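PDB 6CAF: concanavalin B from Canavalia ensiformis, which may act as a carbohydrate-binding protein, built on the barrel fold of the family 18 glycosyl hydrolases to which the chitinases belong. Local coordinates for residues 55-60 and 150-155; 186-191 and 234-239. All coordinates share one frame; numbering follows the deposited sequence.

Interaction 1: residues 55-60 and 150-155; sequences IVFISF and GIHFDI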
ATOM      1  N   ILE A  55       0.548   8.125  -4.584  1.00 11.92           N
ATOM      2  CA  ILE A  55      -0.319   7.382  -3.685  1.00 11.04           C
ATOM      3  C   ILE A  55       0.242   7.520  -2.267  1.00 11.51           C
ATOM      4  O   ILE A  55       1.434   7.327  -2.062  1.00 11.76           O
ATOM      5  CB  ILE A  55      -0.371   5.892  -4.077  1.00 13.02           C
ATOM      6  CG1 ILE A  55      -1.004   5.707  -5.455  1.00 13.91           C
ATOM      7  CG2 ILE A  55      -1.061   5.091  -2.997  1.00 15.28           C
ATOM      8  CD1 ILE A  55      -0.825   4.319  -6.026  1.00 18.76           C
ATOM      9  N   VAL A  56      -0.649   7.801  -1.321  1.00 10.87           N
ATOM     10  CA  VAL A  56      -0.308   7.741   0.092  1.00 10.79           C
ATOM     11  C   VAL A  56      -1.253   6.743   0.749  1.00 10.56           C
ATOM     12  O   VAL A  56      -2.482   6.848   0.625  1.00 12.45           O
ATOM     13  CB  VAL A  56      -0.425   9.123   0.764  1.00 12.23           C
ATOM     14  CG1 VAL A  56      -0.151   9.035   2.246  1.00 13.56           C
ATOM     15  CG2 VAL A  56       0.519  10.094   0.107  1.00 14.52           C
ATOM     16  N   PHE A  57      -0.671   5.790   1.462  1.00 10.06           N
ATOM     17  CA  PHE A  57      -1.423   4.821   2.251  1.00 10.54           C
ATOM     18  C   PHE A  57      -1.517   5.318   3.693  1.00 10.45           C
ATOM     19  O   PHE A  57      -0.492   5.390   4.390  1.00 12.27           O
ATOM     20  CB  PHE A  57      -0.719   3.463   2.310  1.00 11.03           C
ATOM     21  CG  PHE A  57      -0.420   2.825   0.991  1.00 10.30           C
ATOM     22  CD1 PHE A  57      -1.423   2.470   0.112  1.00 11.38           C
ATOM     23  CD2 PHE A  57       0.882   2.512   0.662  1.00 11.52           C
ATOM     24  CE1 PHE A  57      -1.117   1.818  -1.059  1.00 13.37           C
ATOM     25  CE2 PHE A  57       1.176   1.840  -0.497  1.00 13.40           C
ATOM     26  CZ  PHE A  57       0.182   1.510  -1.381  1.00 12.73           C
ATOM     27  N   ILE A  58      -2.717   5.670   4.160  1.00 10.50           N
ATOM     28  CA  ILE A  58      -2.926   5.988   5.571  1.00 10.72           C
ATOM     29  C   ILE A  58      -2.938   4.671   6.339  1.00 10.81           C
ATOM     30  O   ILE A  58      -3.782   3.791   6.072  1.00 12.04           O
ATOM     31  CB  ILE A  58      -4.225   6.774   5.803  1.00 11.86           C
ATOM     32  CG1 ILE A  58      -4.137   8.133   5.088  1.00 14.17           C
ATOM     33  CG2 ILE A  58      -4.483   6.932   7.271  1.00 13.30           C
ATOM     34  CD1 ILE A  58      -5.378   8.969   5.177  1.00 16.55           C
ATOM     35  N   SER A  59      -1.978   4.537   7.255  1.00 10.39           N
ATOM     36  CA  SER A  59      -1.578   3.237   7.773  1.00 12.22           C
ATOM     37  C   SER A  59      -1.583   3.220   9.295  1.00 11.62           C
ATOM     38  O   SER A  59      -0.819   3.976   9.892  1.00 13.47           O
ATOM     39  CB  SER A  59      -0.175   2.947   7.255  1.00 14.56           C
ATOM     40  OG  SER A  59      -0.150   2.990   5.820  1.00 15.74           O
ATOM     41  N   PHE A  60      -2.395   2.413   9.968  1.00 11.18           N
ATOM     42  CA  PHE A  60      -3.218   1.331   9.464  1.00 10.98           C
ATOM     43  C   PHE A  60      -4.515   1.234  10.255  1.00 11.23           C
ATOM     44  O   PHE A  60      -4.536   1.536  11.444  1.00 12.63           O
ATOM     45  CB  PHE A  60      -2.529  -0.025   9.672  1.00 12.18           C
ATOM     46  CG  PHE A  60      -1.253  -0.201   8.883  1.00 11.49           C
ATOM     47  CD1 PHE A  60      -1.288  -0.643   7.578  1.00 12.12           C
ATOM     48  CD2 PHE A  60      -0.035   0.098   9.442  1.00 12.50           C
ATOM     49  CE1 PHE A  60      -0.141  -0.811   6.853  1.00 12.71           C
ATOM     50  CE2 PHE A  60       1.128  -0.081   8.727  1.00 13.55           C
ATOM     51  CZ  PHE A  60       1.070  -0.519   7.429  1.00 12.96           C
ATOM     52  N   GLY A 150      -8.956   4.490  -2.364  1.00 11.13           N
ATOM     53  CA  GLY A 150      -8.835   3.059  -2.378  1.00 11.87           C
ATOM     54  C   GLY A 150      -8.632   2.447  -1.014  1.00 10.38           C
ATOM     55  O   GLY A 150      -8.448   3.142  -0.023  1.00 11.17           O
ATOM     56  N   ILE A 151      -8.655   1.112  -1.009  1.00 10.58           N
ATOM     57  CA  ILE A 151      -8.400   0.300   0.167  1.00 10.00           C
ATOM     58  C   ILE A 151      -7.225  -0.600  -0.184  1.00  9.74           C
ATOM     59  O   ILE A 151      -7.234  -1.287  -1.224  1.00 10.67           O
ATOM     60  CB  ILE A 151      -9.614  -0.576   0.561  1.00 10.29           C
ATOM     61  CG1 ILE A 151     -10.847   0.285   0.831  1.00 11.09           C
ATOM     62  CG2 ILE A 151      -9.270  -1.470   1.736  1.00 11.26           C
ATOM     63  CD1 ILE A 151     -10.776   1.242   1.993  1.00 11.91           C
ATOM     64  N   HIS A 152      -6.217  -0.591   0.708  1.00  9.58           N
ATOM     65  CA  HIS A 152      -4.982  -1.333   0.526  1.00  9.26           C
ATOM     66  C   HIS A 152      -4.890  -2.460   1.553  1.00  9.26           C
ATOM     67  O   HIS A 152      -4.980  -2.241   2.755  1.00 10.90           O
ATOM     68  CB  HIS A 152      -3.827  -0.373   0.682  1.00  9.94           C
ATOM     69  CG  HIS A 152      -2.482  -0.971   0.552  1.00  9.50           C
ATOM     70  ND1 HIS A 152      -2.069  -1.626  -0.577  1.00 10.86           N
ATOM     71  CD2 HIS A 152      -1.408  -0.899   1.365  1.00 10.69           C
ATOM     72  CE1 HIS A 152      -0.797  -1.950  -0.446  1.00 10.93           C
ATOM     73  NE2 HIS A 152      -0.376  -1.504   0.719  1.00 11.19           N
ATOM     74  N   PHE A 153      -4.743  -3.686   1.044  1.00  9.87           N
ATOM     75  CA  PHE A 153      -4.719  -4.890   1.867  1.00 10.08           C
ATOM     76  C   PHE A 153      -3.272  -5.219   2.249  1.00 11.04           C
ATOM     77  O   PHE A 153      -2.592  -5.988   1.560  1.00 11.75           O
ATOM     78  CB  PHE A 153      -5.314  -6.068   1.094  1.00 10.70           C
ATOM     79  CG  PHE A 153      -6.811  -6.113   0.988  1.00 10.48           C
ATOM     80  CD1 PHE A 153      -7.540  -5.055   0.500  1.00 11.13           C
ATOM     81  CD2 PHE A 153      -7.468  -7.294   1.307  1.00 11.52           C
ATOM     82  CE1 PHE A 153      -8.905  -5.166   0.363  1.00 11.81           C
ATOM     83  CE2 PHE A 153      -8.816  -7.418   1.121  1.00 12.64           C
ATOM     84  CZ  PHE A 153      -9.539  -6.350   0.674  1.00 12.17           C
ATOM     85  N   ASP A 154      -2.799  -4.680   3.368  1.00 11.19           N
ATOM     86  CA  ASP A 154      -1.428  -4.952   3.816  1.00 11.57           C
ATOM     87  C   ASP A 154      -1.482  -6.088   4.843  1.00 11.40           C
ATOM     88  O   ASP A 154      -1.220  -5.913   6.050  1.00 12.72           O
ATOM     89  CB  ASP A 154      -0.748  -3.694   4.362  1.00 12.08           C
ATOM     90  CG  ASP A 154       0.743  -3.800   4.424  1.00 14.09           C
ATOM     91  OD1 ASP A 154       1.300  -4.903   4.281  1.00 14.93           O
ATOM     92  OD2 ASP A 154       1.383  -2.752   4.682  1.00 17.09           O
ATOM     93  N   ILE A 155      -1.875  -7.250   4.356  1.00 12.02           N
ATOM     94  CA  ILE A 155      -2.220  -8.350   5.225  1.00 12.42           C
ATOM     95  C   ILE A 155      -0.976  -9.188   5.466  1.00 13.30           C
ATOM     96  O   ILE A 155      -0.701 -10.157   4.760  1.00 15.92           O
ATOM     97  CB  ILE A 155      -3.388  -9.162   4.646  1.00 13.02           C
ATOM     98  CG1 ILE A 155      -4.589  -8.250   4.281  1.00 12.80           C
ATOM     99  CG2 ILE A 155      -3.798 -10.288   5.579  1.00 13.63           C
ATOM    100  CD1 ILE A 155      -5.045  -7.344   5.384  1.00 13.76           C
TER
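F57 and H152 form a face-to-face aromatic stack inside the barrel of this family 18 fold, reaching across from strands 55-64 and 150-154, which are not neighbours but flank strand 103-109 on its two sides. The ring centroids lie 3.8 Å apart and the planes are only 9° from parallel. CE1 of F57 sits over the centre of the imidazole, whereas CD2 of H152 falls nearer the rim of the phenyl ring. The histidine gets there because its CG is anti to the backbone N (chi1 179°), and I55 covers the other face of F57 with CG2. Further along, F60 follows a cis peptide bond, and its ring rests on CB of S59. It offers its edge to D154, whose OD2 lies 3.3 Å from F60 CE1, with the carboxylate and ring planes 61° apart; the other oxygen, OD1, is hydrogen-bonded to Q156. H152 is held at both nitrogens, ND1 by S185 OG and NE2 by the hydroxyl of Y35. A stack on one face and two bonds in the rim thus fix both the tilt and the rotation of this buried imidazole, while OD2 of D154 lies where weak attraction to the F60 ring hydrogens is plausible.

Interaction 2: residues 186-191 and 234-239; sequences AAPGCL and LSWTKS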
ATOM      1  N   ALA A 186      -3.077  -4.551  -2.837  1.00 10.43           N
ATOM      2  CA  ALA A 186      -2.544  -5.505  -1.874  1.00 10.82           C
ATOM      3  C   ALA A 186      -1.050  -5.351  -1.738  1.00 10.70           C
ATOM      4  O   ALA A 186      -0.385  -4.906  -2.678  1.00 11.45           O
ATOM      5  CB  ALA A 186      -2.853  -6.909  -2.290  1.00 14.03           C
ATOM      6  N   ALA A 187      -0.532  -5.787  -0.594  1.00 10.80           N
ATOM      7  CA  ALA A 187       0.928  -5.824  -0.356  1.00 10.57           C
ATOM      8  C   ALA A 187       1.335  -7.211   0.141  1.00 10.58           C
ATOM      9  O   ALA A 187       1.585  -7.409   1.333  1.00 13.16           O
ATOM     10  CB  ALA A 187       1.363  -4.759   0.628  1.00 11.65           C
ATOM     11  N   PRO A 188       1.402  -8.186  -0.763  1.00 10.71           N
ATOM     12  CA  PRO A 188       1.912  -9.508  -0.375  1.00 10.88           C
ATOM     13  C   PRO A 188       3.411  -9.493  -0.115  1.00 11.71           C
ATOM     14  O   PRO A 188       4.122  -8.593  -0.563  1.00 12.96           O
ATOM     15  CB  PRO A 188       1.578 -10.364  -1.594  1.00 11.45           C
ATOM     16  CG  PRO A 188       1.720  -9.400  -2.729  1.00 11.88           C
ATOM     17  CD  PRO A 188       1.146  -8.101  -2.208  1.00 11.02           C
ATOM     18  N   GLY A 189       3.878 -10.546   0.534  1.00 12.43           N
ATOM     19  CA  GLY A 189       5.312 -10.793   0.607  1.00 13.23           C
ATOM     20  C   GLY A 189       5.875 -11.205  -0.741  1.00 12.88           C
ATOM     21  O   GLY A 189       5.146 -11.477  -1.662  1.00 15.75           O
ATOM     22  N   CYS A 190       7.188 -11.246  -0.856  1.00 14.16           N
ATOM     23  CA  CYS A 190       7.779 -11.475  -2.155  1.00 14.33           C
ATOM     24  C   CYS A 190       7.875 -12.899  -2.613  1.00 14.06           C
ATOM     25  O   CYS A 190       8.125 -13.108  -3.800  1.00 16.34           O
ATOM     26  CB  CYS A 190       9.114 -10.766  -2.332  1.00 15.40           C
ATOM     27  SG  CYS A 190      10.389 -11.091  -1.138  1.00 16.96           S
ATOM     28  N   LEU A 191       7.618 -13.879  -1.768  1.00 15.74           N
ATOM     29  CA  LEU A 191       7.599 -15.256  -2.275  0.50 15.99           C
ATOM     30  C   LEU A 191       6.183 -15.659  -2.615  1.00 16.47           C
ATOM     31  O   LEU A 191       5.324 -15.706  -1.749  1.00 19.56           O
ATOM     32  CB  LEU A 191       8.142 -16.243  -1.265  0.50 16.54           C
ATOM     33  CG  LEU A 191       8.290 -17.683  -1.826  0.50 17.60           C
ATOM     34  CD1 LEU A 191       9.037 -17.742  -3.165  0.50 18.78           C
ATOM     35  CD2 LEU A 191       8.997 -18.512  -0.800  0.50 19.77           C
ATOM     36  N   LEU A 234       9.633 -11.947 -11.845  1.00 11.26           N
ATOM     37  CA  LEU A 234       9.134 -12.834 -12.871  1.00 12.10           C
ATOM     38  C   LEU A 234       7.986 -13.701 -12.357  1.00 11.51           C
ATOM     39  O   LEU A 234       6.944 -13.828 -13.008  1.00 12.46           O
ATOM     40  CB  LEU A 234      10.275 -13.702 -13.413  1.00 13.28           C
ATOM     41  CG  LEU A 234       9.905 -14.699 -14.496  1.00 14.46           C
ATOM     42  CD1 LEU A 234       9.314 -14.011 -15.720  1.00 17.05           C
ATOM     43  CD2 LEU A 234      11.088 -15.571 -14.889  1.00 16.48           C
ATOM     44  N   SER A 235       8.188 -14.328 -11.209  1.00 11.25           N
ATOM     45  CA  SER A 235       7.140 -15.167 -10.636  1.00 11.52           C
ATOM     46  C   SER A 235       5.841 -14.397 -10.456  1.00 11.26           C
ATOM     47  O   SER A 235       4.748 -14.910 -10.745  1.00 12.84           O
ATOM     48  CB  SER A 235       7.619 -15.741  -9.324  1.00 12.27           C
ATOM     49  OG  SER A 235       8.773 -16.537  -9.479  1.00 15.75           O
ATOM     50  N   TRP A 236       5.936 -13.170  -9.958  1.00 11.11           N
ATOM     51  CA  TRP A 236       4.759 -12.333  -9.739  1.00 11.54           C
ATOM     52  C   TRP A 236       4.098 -11.943 -11.065  1.00 11.78           C
ATOM     53  O   TRP A 236       2.860 -11.846 -11.120  1.00 14.15           O
ATOM     54  CB  TRP A 236       5.108 -11.104  -8.876  1.00 12.00           C
ATOM     55  CG  TRP A 236       5.171 -11.504  -7.451  1.00 11.92           C
ATOM     56  CD1 TRP A 236       6.274 -11.816  -6.732  1.00 13.58           C
ATOM     57  CD2 TRP A 236       4.052 -11.739  -6.592  1.00 12.02           C
ATOM     58  NE1 TRP A 236       5.919 -12.203  -5.472  1.00 13.61           N
ATOM     59  CE2 TRP A 236       4.556 -12.173  -5.360  1.00 13.04           C
ATOM     60  CE3 TRP A 236       2.677 -11.614  -6.747  1.00 14.74           C
ATOM     61  CZ2 TRP A 236       3.740 -12.486  -4.287  1.00 14.97           C
ATOM     62  CZ3 TRP A 236       1.866 -11.942  -5.691  1.00 17.34           C
ATOM     63  CH2 TRP A 236       2.392 -12.370  -4.481  1.00 16.03           C
ATOM     64  N   THR A 237       4.875 -11.720 -12.126  1.00 11.90           N
ATOM     65  CA  THR A 237       4.234 -11.409 -13.392  1.00 12.33           C
ATOM     66  C   THR A 237       3.369 -12.563 -13.862  1.00 14.43           C
ATOM     67  O   THR A 237       2.383 -12.357 -14.548  1.00 15.76           O
ATOM     68  CB  THR A 237       5.212 -11.035 -14.511  1.00 13.27           C
ATOM     69  OG1 THR A 237       6.042 -12.137 -14.873  1.00 15.03           O
ATOM     70  CG2 THR A 237       6.038  -9.812 -14.140  1.00 13.98           C
ATOM     71  N   LYS A 238       3.747 -13.784 -13.500  1.00 15.53           N
ATOM     72  CA  LYS A 238       2.918 -14.941 -13.888  1.00 19.48           C
ATOM     73  C   LYS A 238       1.732 -15.160 -12.958  1.00 22.21           C
ATOM     74  O   LYS A 238       0.691 -15.674 -13.386  1.00 30.50           O
ATOM     75  CB  LYS A 238       3.735 -16.203 -13.898  1.00 23.66           C
ATOM     76  CG  LYS A 238       4.939 -16.116 -14.774  1.00 24.46           C
ATOM     77  CD  LYS A 238       4.607 -15.558 -16.129  1.00 28.51           C
ATOM     78  CE  LYS A 238       5.820 -15.696 -17.019  1.00 36.37           C
ATOM     79  NZ  LYS A 238       5.590 -15.127 -18.374  1.00 48.22           N
ATOM     80  N   SER A 239       1.811 -14.875 -11.855  0.50 19.53           N
ATOM     81  CA  SER A 239       0.871 -15.082 -10.693  0.50 22.76           C
ATOM     82  C   SER A 239      -0.272 -13.966 -10.818  0.50 23.63           C
ATOM     83  O   SER A 239      -1.405 -14.209 -10.399  0.50 27.73           O
ATOM     84  CB  SER A 239       1.622 -14.964  -9.345  0.50 23.69           C
ATOM     85  OG  SER A 239       2.040 -16.215  -8.803  0.50 29.03           O
TER
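W236 is the residue of helix 227-239 that reaches P188, G189 and C190 in the loop after strand 183-186. At L234 the carbonyl oxygen takes two donors, T237 OG1 at 2.7 Å and the backbone N of K238 at 3.2 Å. S235 turns its hydroxyl back to N231 O, one turn earlier. W236 then leaves the helix with CG anti to its own carbonyl carbon (chi1 -79°), which sends the indole out toward the loop. Its NE1 donates to C190 O at 2.9 Å, nearly straight at 163°; the acceptor lies in the indole plane, but the N-H comes down from above the carbonyl plane, 59° out of it. The six-membered ring continues along the loop: CZ2 lies 3.1 Å from G189 O, and CH2 meets P188 CG at 3.5 Å in an apolar contact, with P188 CB close behind.

In the TIM barrel this joins two successive beta-alpha units, since the loop follows strand 183-186 and the helix follows the adjacent parallel strand 208-212, whose V211 also touches W236. C190 turns its own side chain away from the helix, into the disulfide with C219 in the stretch between strand 208-212 and helix 227-239, so the residue accepting the indole N-H is also held covalently.

Beyond the tryptophan, T237 turns to a different side of the helix, packing on L247 of strand 247-252, and its carbonyl oxygen is bonded to R283 NH1. K238 gives its carbonyl oxygen to R243 NH2. S239 is modelled in two conformers, and its bonds, including the weak one from Q202 NE2 to its carbonyl oxygen, are less certain.

Overall arrangement
The centres of interactions 1 and 2 are about 17 Å apart, yet their segments meet where strands 150-154 and 183-186 lie side by side. A probable backbone hydrogen bond joins F153 O to A187 N at 3.0 Å, and CB of A187 packs 3.7 Å from H152 NE2 and equally far from D154 OD1. Residues 150-155, with Q156, correspond to the signature stretch at which family 18 enzymes carry their catalytic acid, a position probably held here by Q156. Interaction 1 therefore belongs to the barrel interior beside that site, whereas interaction 2 holds the loop leading outward from A187 against a surrounding helix.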